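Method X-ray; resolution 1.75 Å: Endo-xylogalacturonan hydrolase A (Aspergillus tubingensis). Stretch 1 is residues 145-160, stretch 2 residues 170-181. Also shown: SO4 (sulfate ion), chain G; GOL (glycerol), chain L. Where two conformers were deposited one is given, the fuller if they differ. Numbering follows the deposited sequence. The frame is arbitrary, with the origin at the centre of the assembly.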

ATOM      1  N   GLU A 145     -14.770  -7.759  -2.270  1.00 15.25           N
ATOM      2  CA  GLU A 145     -14.681  -6.867  -3.415  1.00 17.01           C
ATOM      3  C   GLU A 145     -14.900  -5.441  -2.907  1.00 16.23           C
ATOM      4  O   GLU A 145     -15.889  -5.168  -2.217  1.00 16.12           O
ATOM      5  CB  GLU A 145     -15.740  -7.284  -4.452  1.00 20.08           C
ATOM      6  CG  GLU A 145     -15.685  -6.537  -5.771  1.00 25.38           C
ATOM      7  CD  GLU A 145     -16.596  -5.311  -5.838  1.00 29.52           C
ATOM      8  OE1 GLU A 145     -17.404  -5.053  -4.906  1.00 32.44           O
ATOM      9  OE2 GLU A 145     -16.509  -4.602  -6.860  1.00 33.32           O
ATOM     10  N   ILE A 146     -13.950  -4.558  -3.211  1.00 14.56           N
ATOM     11  CA  ILE A 146     -13.976  -3.169  -2.784  1.00 14.22           C
ATOM     12  C   ILE A 146     -13.840  -2.319  -4.043  1.00 14.23           C
ATOM     13  O   ILE A 146     -12.821  -2.377  -4.726  1.00 12.95           O
ATOM     14  CB  ILE A 146     -12.824  -2.836  -1.805  1.00 14.87           C
ATOM     15  CG1 ILE A 146     -12.807  -3.824  -0.624  1.00 15.95           C
ATOM     16  CG2 ILE A 146     -12.946  -1.405  -1.278  1.00 14.70           C
ATOM     17  CD1 ILE A 146     -12.026  -5.089  -0.921  1.00 17.30           C
ATOM     18  N   SER A 147     -14.848  -1.503  -4.346  1.00 14.17           N
ATOM     19  CA  SER A 147     -14.849  -0.849  -5.654  1.00 14.25           C
ATOM     20  C   SER A 147     -15.651   0.434  -5.753  1.00 14.00           C
ATOM     21  O   SER A 147     -16.620   0.641  -5.026  1.00 13.39           O
ATOM     22  CB  SER A 147     -15.363  -1.826  -6.711  1.00 15.55           C
ATOM     23  OG  SER A 147     -16.746  -2.107  -6.524  1.00 16.95           O
ATOM     24  N   GLY A 148     -15.220   1.295  -6.667  1.00 13.50           N
ATOM     25  CA  GLY A 148     -15.988   2.442  -7.090  1.00 14.29           C
ATOM     26  C   GLY A 148     -15.958   3.646  -6.190  1.00 15.68           C
ATOM     27  O   GLY A 148     -16.552   4.674  -6.515  1.00 16.63           O
ATOM     28  N   LEU A 149     -15.252   3.563  -5.073  1.00 15.47           N
ATOM     29  CA  LEU A 149     -15.390   4.632  -4.097  1.00 15.88           C
ATOM     30  C   LEU A 149     -14.117   5.424  -3.919  1.00 14.71           C
ATOM     31  O   LEU A 149     -13.064   5.038  -4.427  1.00 14.26           O
ATOM     32  CB  LEU A 149     -15.911   4.072  -2.775  1.00 17.79           C
ATOM     33  CG  LEU A 149     -15.189   2.878  -2.197  1.00 17.87           C
ATOM     34  CD1 LEU A 149     -13.970   3.400  -1.447  1.00 18.59           C
ATOM     35  CD2 LEU A 149     -16.136   2.131  -1.273  1.00 18.25           C
ATOM     36  N   ARG A 150     -14.236   6.543  -3.222  1.00 13.41           N
ATOM     37  CA  ARG A 150     -13.108   7.375  -2.866  1.00 12.81           C
ATOM     38  C   ARG A 150     -12.789   7.158  -1.388  1.00 12.82           C
ATOM     39  O   ARG A 150     -13.697   7.142  -0.547  1.00 12.82           O
ATOM     40  CB  ARG A 150     -13.474   8.835  -3.081  1.00 13.51           C
ATOM     41  CG  ARG A 150     -12.410   9.822  -2.637  1.00 14.27           C
ATOM     42  CD  ARG A 150     -12.809  11.258  -2.949  1.00 15.24           C
ATOM     43  NE  ARG A 150     -11.801  12.168  -2.425  1.00 16.35           N
ATOM     44  CZ  ARG A 150     -12.032  13.424  -2.047  1.00 17.10           C
ATOM     45  NH1 ARG A 150     -13.257  13.944  -2.144  1.00 18.04           N
ATOM     46  NH2 ARG A 150     -11.030  14.160  -1.577  1.00 18.45           N
ATOM     47  N   GLN A 151     -11.498   7.014  -1.092  1.00 11.83           N
ATOM     48  CA  GLN A 151     -11.019   7.036   0.282  1.00 11.55           C
ATOM     49  C   GLN A 151     -10.232   8.316   0.449  1.00 11.46           C
ATOM     50  O   GLN A 151      -9.286   8.571  -0.306  1.00 11.36           O
ATOM     51  CB  GLN A 151     -10.134   5.819   0.566  1.00 11.93           C
ATOM     52  CG  GLN A 151     -10.896   4.498   0.531  1.00 12.40           C
ATOM     53  CD  GLN A 151      -9.952   3.308   0.617  1.00 13.07           C
ATOM     54  OE1 GLN A 151      -8.804   3.393   0.198  1.00 13.66           O
ATOM     55  NE2 GLN A 151     -10.431   2.202   1.149  1.00 13.78           N
ATOM     56  N   LYS A 152     -10.618   9.115   1.444  1.00 11.17           N
ATOM     57  CA  LYS A 152     -10.097  10.465   1.637  1.00 11.83           C
ATOM     58  C   LYS A 152      -9.428  10.600   3.008  1.00 11.43           C
ATOM     59  O   LYS A 152     -10.025  10.236   4.021  1.00 11.38           O
ATOM     60  CB  LYS A 152     -11.277  11.450   1.563  1.00 12.19           C
ATOM     61  CG  LYS A 152     -10.919  12.895   1.854  1.00 13.43           C
ATOM     62  CD  LYS A 152     -12.184  13.744   1.789  1.00 14.37           C
ATOM     63  CE  LYS A 152     -11.911  15.155   2.282  1.00 16.03           C
ATOM     64  NZ  LYS A 152     -13.159  15.964   2.117  1.00 16.19           N
ATOM     65  N   ASN A 153      -8.189  11.088   3.019  1.00 10.47           N
ATOM     66  CA  ASN A 153      -7.496  11.496   4.247  1.00 10.40           C
ATOM     67  C   ASN A 153      -7.508  10.458   5.380  1.00 10.36           C
ATOM     68  O   ASN A 153      -7.960  10.739   6.493  1.00 10.55           O
ATOM     69  CB  ASN A 153      -8.022  12.856   4.730  1.00 10.69           C
ATOM     70  CG  ASN A 153      -7.844  13.951   3.695  1.00 11.54           C
ATOM     71  OD1 ASN A 153      -6.962  13.859   2.830  1.00 11.82           O
ATOM     72  ND2 ASN A 153      -8.672  15.013   3.783  1.00 11.47           N
ATOM     73  N   PRO A 154      -6.988   9.254   5.110  1.00 10.27           N
ATOM     74  CA  PRO A 154      -6.834   8.275   6.199  1.00 10.42           C
ATOM     75  C   PRO A 154      -5.791   8.777   7.194  1.00 10.60           C
ATOM     76  O   PRO A 154      -4.828   9.433   6.799  1.00 10.58           O
ATOM     77  CB  PRO A 154      -6.278   7.050   5.475  1.00 10.44           C
ATOM     78  CG  PRO A 154      -5.508   7.628   4.319  1.00 10.05           C
ATOM     79  CD  PRO A 154      -6.394   8.772   3.855  1.00 10.55           C
ATOM     80  N   PRO A 155      -5.971   8.481   8.492  1.00 10.65           N
ATOM     81  CA  PRO A 155      -4.948   8.859   9.473  1.00 10.60           C
ATOM     82  C   PRO A 155      -3.594   8.199   9.162  1.00 10.33           C
ATOM     83  O   PRO A 155      -2.542   8.758   9.469  1.00 10.35           O
ATOM     84  CB  PRO A 155      -5.479   8.276  10.789  1.00 10.85           C
ATOM     85  CG  PRO A 155      -6.921   8.034  10.582  1.00 11.13           C
ATOM     86  CD  PRO A 155      -7.200   7.924   9.102  1.00 10.80           C
ATOM     87  N   ASN A 156      -3.629   7.035   8.527  1.00 10.70           N
ATOM     88  CA  ASN A 156      -2.419   6.206   8.356  1.00 10.73           C
ATOM     89  C   ASN A 156      -2.688   5.369   7.091  1.00 10.50           C
ATOM     90  O   ASN A 156      -3.067   5.919   6.062  1.00 10.19           O
ATOM     91  CB  ASN A 156      -2.271   5.347   9.635  1.00 11.81           C
ATOM     92  CG  ASN A 156      -0.841   4.815   9.909  1.00 13.21           C
ATOM     93  OD1 ASN A 156      -0.553   4.445  11.058  1.00 15.31           O
ATOM     94  ND2 ASN A 156      -0.003   4.690   8.899  1.00 12.81           N
ATOM     95  N   VAL A 157      -2.520   4.046   7.154  1.00  9.66           N
ATOM     96  CA  VAL A 157      -2.641   3.204   5.948  1.00  9.44           C
ATOM     97  C   VAL A 157      -4.082   3.231   5.428  1.00  9.21           C
ATOM     98  O   VAL A 157      -5.030   3.212   6.222  1.00  9.42           O
ATOM     99  CB  VAL A 157      -2.196   1.750   6.261  1.00  9.31           C
ATOM    100  CG1 VAL A 157      -2.457   0.812   5.072  1.00  9.62           C
ATOM    101  CG2 VAL A 157      -0.710   1.759   6.645  1.00  9.87           C
ATOM    102  N   PHE A 158      -4.254   3.290   4.100  1.00  8.90           N
ATOM    103  CA  PHE A 158      -5.599   3.237   3.517  1.00  9.55           C
ATOM    104  C   PHE A 158      -6.168   1.821   3.654  1.00  9.85           C
ATOM    105  O   PHE A 158      -7.233   1.617   4.246  1.00 10.38           O
ATOM    106  CB  PHE A 158      -5.568   3.554   2.016  1.00  9.46           C
ATOM    107  CG  PHE A 158      -5.419   5.013   1.663  1.00  9.44           C
ATOM    108  CD1 PHE A 158      -4.153   5.597   1.517  1.00  9.70           C
ATOM    109  CD2 PHE A 158      -6.549   5.767   1.345  1.00  9.72           C
ATOM    110  CE1 PHE A 158      -4.019   6.931   1.115  1.00  9.72           C
ATOM    111  CE2 PHE A 158      -6.433   7.095   0.935  1.00  9.57           C
ATOM    112  CZ  PHE A 158      -5.173   7.688   0.828  1.00  9.78           C
ATOM    113  N   ASN A 159      -5.483   0.842   3.062  1.00  9.78           N
ATOM    114  CA  ASN A 159      -6.010  -0.519   2.971  1.00 10.18           C
ATOM    115  C   ASN A 159      -4.935  -1.504   3.352  1.00 10.50           C
ATOM    116  O   ASN A 159      -3.784  -1.380   2.919  1.00 10.12           O
ATOM    117  CB  ASN A 159      -6.396  -0.849   1.516  1.00 10.34           C
ATOM    118  CG  ASN A 159      -7.435   0.084   0.972  1.00 10.96           C
ATOM    119  OD1 ASN A 159      -8.592   0.009   1.357  1.00 11.27           O
ATOM    120  ND2 ASN A 159      -7.023   0.999   0.097  1.00 10.85           N
ATOM    121  N   SER A 160      -5.305  -2.498   4.151  1.00 11.11           N
ATOM    122  CA  SER A 160      -4.397  -3.573   4.517  0.50 11.68           C
ATOM    123  C   SER A 160      -5.111  -4.914   4.326  1.00 11.63           C
ATOM    124  O   SER A 160      -6.309  -5.008   4.608  1.00 11.51           O
ATOM    125  CB  SER A 160      -3.974  -3.401   5.975  0.50 12.50           C
ATOM    126  OG  SER A 160      -3.113  -4.443   6.379  0.50 13.69           O
ATOM    127  N   PHE A 170      -9.666  -5.046  -5.311  1.00 13.18           N
ATOM    128  CA  PHE A 170      -9.861  -3.601  -5.177  1.00 13.35           C
ATOM    129  C   PHE A 170      -9.933  -3.067  -6.595  1.00 14.16           C
ATOM    130  O   PHE A 170      -8.996  -3.257  -7.367  1.00 13.75           O
ATOM    131  CB  PHE A 170      -8.665  -2.940  -4.482  1.00 12.81           C
ATOM    132  CG  PHE A 170      -8.431  -3.406  -3.066  1.00 13.01           C
ATOM    133  CD1 PHE A 170      -7.609  -4.502  -2.811  1.00 12.82           C
ATOM    134  CD2 PHE A 170      -8.991  -2.729  -1.990  1.00 13.05           C
ATOM    135  CE1 PHE A 170      -7.356  -4.925  -1.503  1.00 13.16           C
ATOM    136  CE2 PHE A 170      -8.759  -3.150  -0.674  1.00 13.14           C
ATOM    137  CZ  PHE A 170      -7.936  -4.252  -0.434  1.00 13.18           C
ATOM    138  N   SER A 171     -11.037  -2.410  -6.946  1.00 14.03           N
ATOM    139  CA  SER A 171     -11.196  -1.914  -8.322  1.00 14.57           C
ATOM    140  C   SER A 171     -11.756  -0.502  -8.379  1.00 14.45           C
ATOM    141  O   SER A 171     -12.652  -0.168  -7.613  1.00 13.38           O
ATOM    142  CB  SER A 171     -12.145  -2.859  -9.089  1.00 16.31           C
ATOM    143  OG  SER A 171     -12.331  -2.388 -10.396  1.00 21.58           O
ATOM    144  N   ASN A 172     -11.257   0.318  -9.309  1.00 13.70           N
ATOM    145  CA  ASN A 172     -11.845   1.634  -9.552  1.00 14.44           C
ATOM    146  C   ASN A 172     -11.917   2.480  -8.279  1.00 14.31           C
ATOM    147  O   ASN A 172     -12.979   2.997  -7.921  1.00 14.24           O
ATOM    148  CB  ASN A 172     -13.251   1.475 -10.155  1.00 15.43           C
ATOM    149  CG  ASN A 172     -13.208   0.926 -11.562  1.00 17.43           C
ATOM    150  OD1 ASN A 172     -12.357   1.327 -12.354  1.00 20.77           O
ATOM    151  ND2 ASN A 172     -14.108   0.013 -11.875  1.00 17.52           N
ATOM    152  N   LEU A 173     -10.797   2.579  -7.574  1.00 13.67           N
ATOM    153  CA  LEU A 173     -10.738   3.360  -6.348  1.00 14.75           C
ATOM    154  C   LEU A 173      -9.970   4.654  -6.571  1.00 15.21           C
ATOM    155  O   LEU A 173      -8.967   4.684  -7.307  1.00 15.20           O
ATOM    156  CB  LEU A 173     -10.069   2.561  -5.216  1.00 14.11           C
ATOM    157  CG  LEU A 173     -10.689   1.243  -4.763  1.00 14.74           C
ATOM    158  CD1 LEU A 173      -9.901   0.694  -3.581  1.00 15.14           C
ATOM    159  CD2 LEU A 173     -12.157   1.438  -4.367  1.00 14.28           C
ATOM    160  N   LYS A 174     -10.456   5.723  -5.946  1.00 15.25           N
ATOM    161  CA  LYS A 174      -9.743   6.992  -5.921  1.00 15.90           C
ATOM    162  C   LYS A 174      -9.313   7.241  -4.481  1.00 15.12           C
ATOM    163  O   LYS A 174     -10.147   7.298  -3.594  1.00 14.30           O
ATOM    164  CB  LYS A 174     -10.634   8.127  -6.417  1.00 19.37           C
ATOM    165  CG  LYS A 174      -9.925   9.472  -6.466  1.00 24.15           C
ATOM    166  CD  LYS A 174     -10.491  10.357  -7.568  1.00 29.25           C
ATOM    167  CE  LYS A 174     -11.546  11.308  -7.019  1.00 32.58           C
ATOM    168  NZ  LYS A 174     -10.900  12.414  -6.258  1.00 33.40           N
ATOM    169  N   MET A 175      -8.008   7.355  -4.258  1.00 13.64           N
ATOM    170  CA  MET A 175      -7.494   7.438  -2.896  1.00 13.75           C
ATOM    171  C   MET A 175      -6.611   8.654  -2.780  1.00 13.57           C
ATOM    172  O   MET A 175      -5.683   8.838  -3.563  1.00 13.81           O
ATOM    173  CB  MET A 175      -6.713   6.165  -2.563  1.00 13.58           C
ATOM    174  CG  MET A 175      -7.605   4.934  -2.625  1.00 14.24           C
ATOM    175  SD  MET A 175      -6.682   3.432  -2.973  1.00 15.13           S
ATOM    176  CE  MET A 175      -5.482   3.516  -1.651  1.00 13.05           C
ATOM    177  N   ASP A 176      -6.919   9.522  -1.821  1.00 13.36           N
ATOM    178  CA  ASP A 176      -6.139  10.743  -1.701  1.00 13.79           C
ATOM    179  C   ASP A 176      -5.986  11.163  -0.265  1.00 13.19           C
ATOM    180  O   ASP A 176      -6.943  11.120   0.507  1.00 13.17           O
ATOM    181  CB  ASP A 176      -6.769  11.881  -2.536  1.00 15.50           C
ATOM    182  CG  ASP A 176      -8.258  12.062  -2.248  1.00 17.94           C
ATOM    183  OD1 ASP A 176      -8.603  12.803  -1.318  1.00 21.32           O
ATOM    184  OD2 ASP A 176      -9.100  11.492  -2.964  1.00 21.34           O
ATOM    185  N   ALA A 177      -4.768  11.553   0.079  1.00 12.37           N
ATOM    186  CA  ALA A 177      -4.449  12.120   1.383  1.00 12.85           C
ATOM    187  C   ALA A 177      -3.738  13.436   1.120  1.00 13.58           C
ATOM    188  O   ALA A 177      -2.667  13.437   0.504  1.00 13.72           O
ATOM    189  CB  ALA A 177      -3.545  11.167   2.160  1.00 12.94           C
ATOM    190  N   ASN A 178      -4.351  14.546   1.553  1.00 13.60           N
ATOM    191  CA  ASN A 178      -3.786  15.886   1.390  1.00 14.78           C
ATOM    192  C   ASN A 178      -3.891  16.656   2.687  1.00 14.53           C
ATOM    193  O   ASN A 178      -4.984  16.809   3.219  1.00 14.71           O
ATOM    194  CB  ASN A 178      -4.531  16.649   0.294  1.00 16.45           C
ATOM    195  CG  ASN A 178      -4.275  16.064  -1.082  1.00 17.63           C
ATOM    196  OD1 ASN A 178      -5.094  15.292  -1.588  1.00 20.61           O
ATOM    197  ND2 ASN A 178      -3.122  16.375  -1.665  1.00 17.40           N
ATOM    198  N   SER A 179      -2.750  17.107   3.191  1.00 14.65           N
ATOM    199  CA  SER A 179      -2.702  17.875   4.427  1.00 14.63           C
ATOM    200  C   SER A 179      -3.024  19.341   4.172  1.00 15.85           C
ATOM    201  O   SER A 179      -2.584  19.914   3.189  1.00 16.37           O
ATOM    202  CB  SER A 179      -1.309  17.800   5.036  1.00 13.74           C
ATOM    203  OG  SER A 179      -1.273  18.577   6.227  1.00 13.79           O
ATOM    204  N   LYS A 180      -3.793  19.927   5.078  1.00 16.61           N
ATOM    205  CA  LYS A 180      -4.096  21.356   5.056  1.00 17.81           C
ATOM    206  C   LYS A 180      -3.012  22.191   5.745  1.00 18.16           C
ATOM    207  O   LYS A 180      -3.100  23.427   5.796  1.00 18.48           O
ATOM    208  CB  LYS A 180      -5.451  21.573   5.726  1.00 20.46           C
ATOM    209  CG  LYS A 180      -6.607  21.093   4.865  1.00 23.87           C
ATOM    210  CD  LYS A 180      -7.956  21.417   5.491  1.00 28.70           C
ATOM    211  CE  LYS A 180      -8.613  20.193   6.109  1.00 31.50           C
ATOM    212  NZ  LYS A 180      -8.927  19.116   5.112  1.00 35.26           N
ATOM    213  N   SER A 181      -1.991  21.525   6.277  1.00 17.40           N
ATOM    214  CA  SER A 181      -0.902  22.224   6.963  1.00 18.07           C
ATOM    215  C   SER A 181       0.431  21.846   6.337  1.00 18.17           C
ATOM    216  O   SER A 181       0.464  21.261   5.256  1.00 19.01           O
ATOM    217  CB  SER A 181      -0.901  21.889   8.455  1.00 17.11           C
ATOM    218  OG  SER A 181      -0.487  20.567   8.699  1.00 18.50           O
TER
HETATM  219  S   SO4 G1409     -12.207  17.426  -0.966  1.00 41.13           S
HETATM  220  O1  SO4 G1409     -11.053  16.869  -1.709  1.00 40.51           O
HETATM  221  O2  SO4 G1409     -13.257  16.407  -0.724  1.00 38.72           O
HETATM  222  O3  SO4 G1409     -12.802  18.519  -1.759  1.00 43.52           O
HETATM  223  O4  SO4 G1409     -11.713  17.951   0.330  1.00 43.55           O
HETATM  224  C1  GOL L1414     -11.974  17.783   5.835  1.00 47.36           C
HETATM  225  O1  GOL L1414     -12.821  16.628   6.001  1.00 50.23           O
HETATM  226  C2  GOL L1414     -12.349  18.628   4.613  1.00 47.48           C
HETATM  227  O2  GOL L1414     -11.478  18.317   3.520  1.00 45.33           O
HETATM  228  C3  GOL L1414     -13.789  18.397   4.166  1.00 47.63           C
HETATM  229  O3  GOL L1414     -14.682  19.099   5.036  1.00 52.72           O
HETATM  230  O   HOH W   1      -7.458  14.573   0.187  1.00 18.89           O
HETATM  231  O   HOH W   2      -7.448  17.852   2.763  1.00 35.96           O

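The two stretches are successive rungs of parallel β-structure, offset by 24 residues, so that I146 lies beside F170, R150 beside K174 and K152 beside D176. The strands 150-152 and 173-176 run only 10° apart with axes 4.6 Å from each other. Parallel register places each side chain beside its counterpart on the same face, so each pairing must be judged on its own chemistry: apolar for I146 and F170, like charges for R150 and K174.

F170 opens the contact on the buried face. Its ring takes I146 CD1 over one face, 4.1 Å from the centroid, a CH-π contact that fits a methyl group to a flat apolar surface. The backbone of I146 meanwhile serves the next residue: S171 N donates to I146 O at 2.8 Å, and S171 O in turn accepts from G148 N at 3.1 Å. This alternation, with one residue of a strand bonding to the two flanking its partner, is the signature of parallel pairing. The S171 and S147 side chains sit together on the other face, CB to CB 4.1 Å.

At N172 the chain turns a corner, and G148 lies alongside. Both residues have positive phi, so the bend is repeated in the two rungs rather than absorbed by one. A weak bond from G148 N to N172 O, 3.1 Å, ties them together.

L173 resumes the packing beyond the corner. Its CD2 reaches L149 CD1 at 4.0 Å and I146 CG2 at 4.3 Å, filling the inside of the turn with branched aliphatic carbon. The ladder then restarts: K174 N donates to L149 O at 3.1 Å, and Q151 N to K174 O at 2.9 Å. The K174 side chain shares a face with R150, and K174 NZ comes within 3.9 Å of R150 NE. These like charges are tolerated beside an acid: D176 also forms a long salt bridge with K174, OD2 to NZ 3.9 Å.

M175 points to the opposite face, beside Q151, and packs on F158. M175 CE lies over the F158 ring, 4.0 Å from its centroid, and M175 CB touches F158 CE2 at 3.6 Å. Nearby, Q151 and N159 pair their amides reciprocally, Q151 NE2 to N159 OD1 at 2.9 Å and N159 ND2 to Q151 OE1 at 3.0 Å, which satisfies polar groups in a buried setting.

D176 is the electrostatic centre. Its carboxylate meets R150 in a two-pronged salt bridge, OD2 with NE and OD1 with NH2, both 2.8 Å. R150, extended with chi1 to chi3 all t, then offers NH1 and NH2 to a sulfate, probably from the crystallisation liquor, which K152 NZ also binds. The D176 backbone continues the ladder, its N donating to Q151 O at 3.0 Å and its O accepting from N153 N at 2.8 Å.

A177 brings its CB to 4.1 Å from both F158 CZ and P154 CD. Past it a side chain replaces the backbone partner: N178 N donates to N153 OD1 at 3.0 Å. Finally, a water joins N153 ND2, N178 O and K180 NZ.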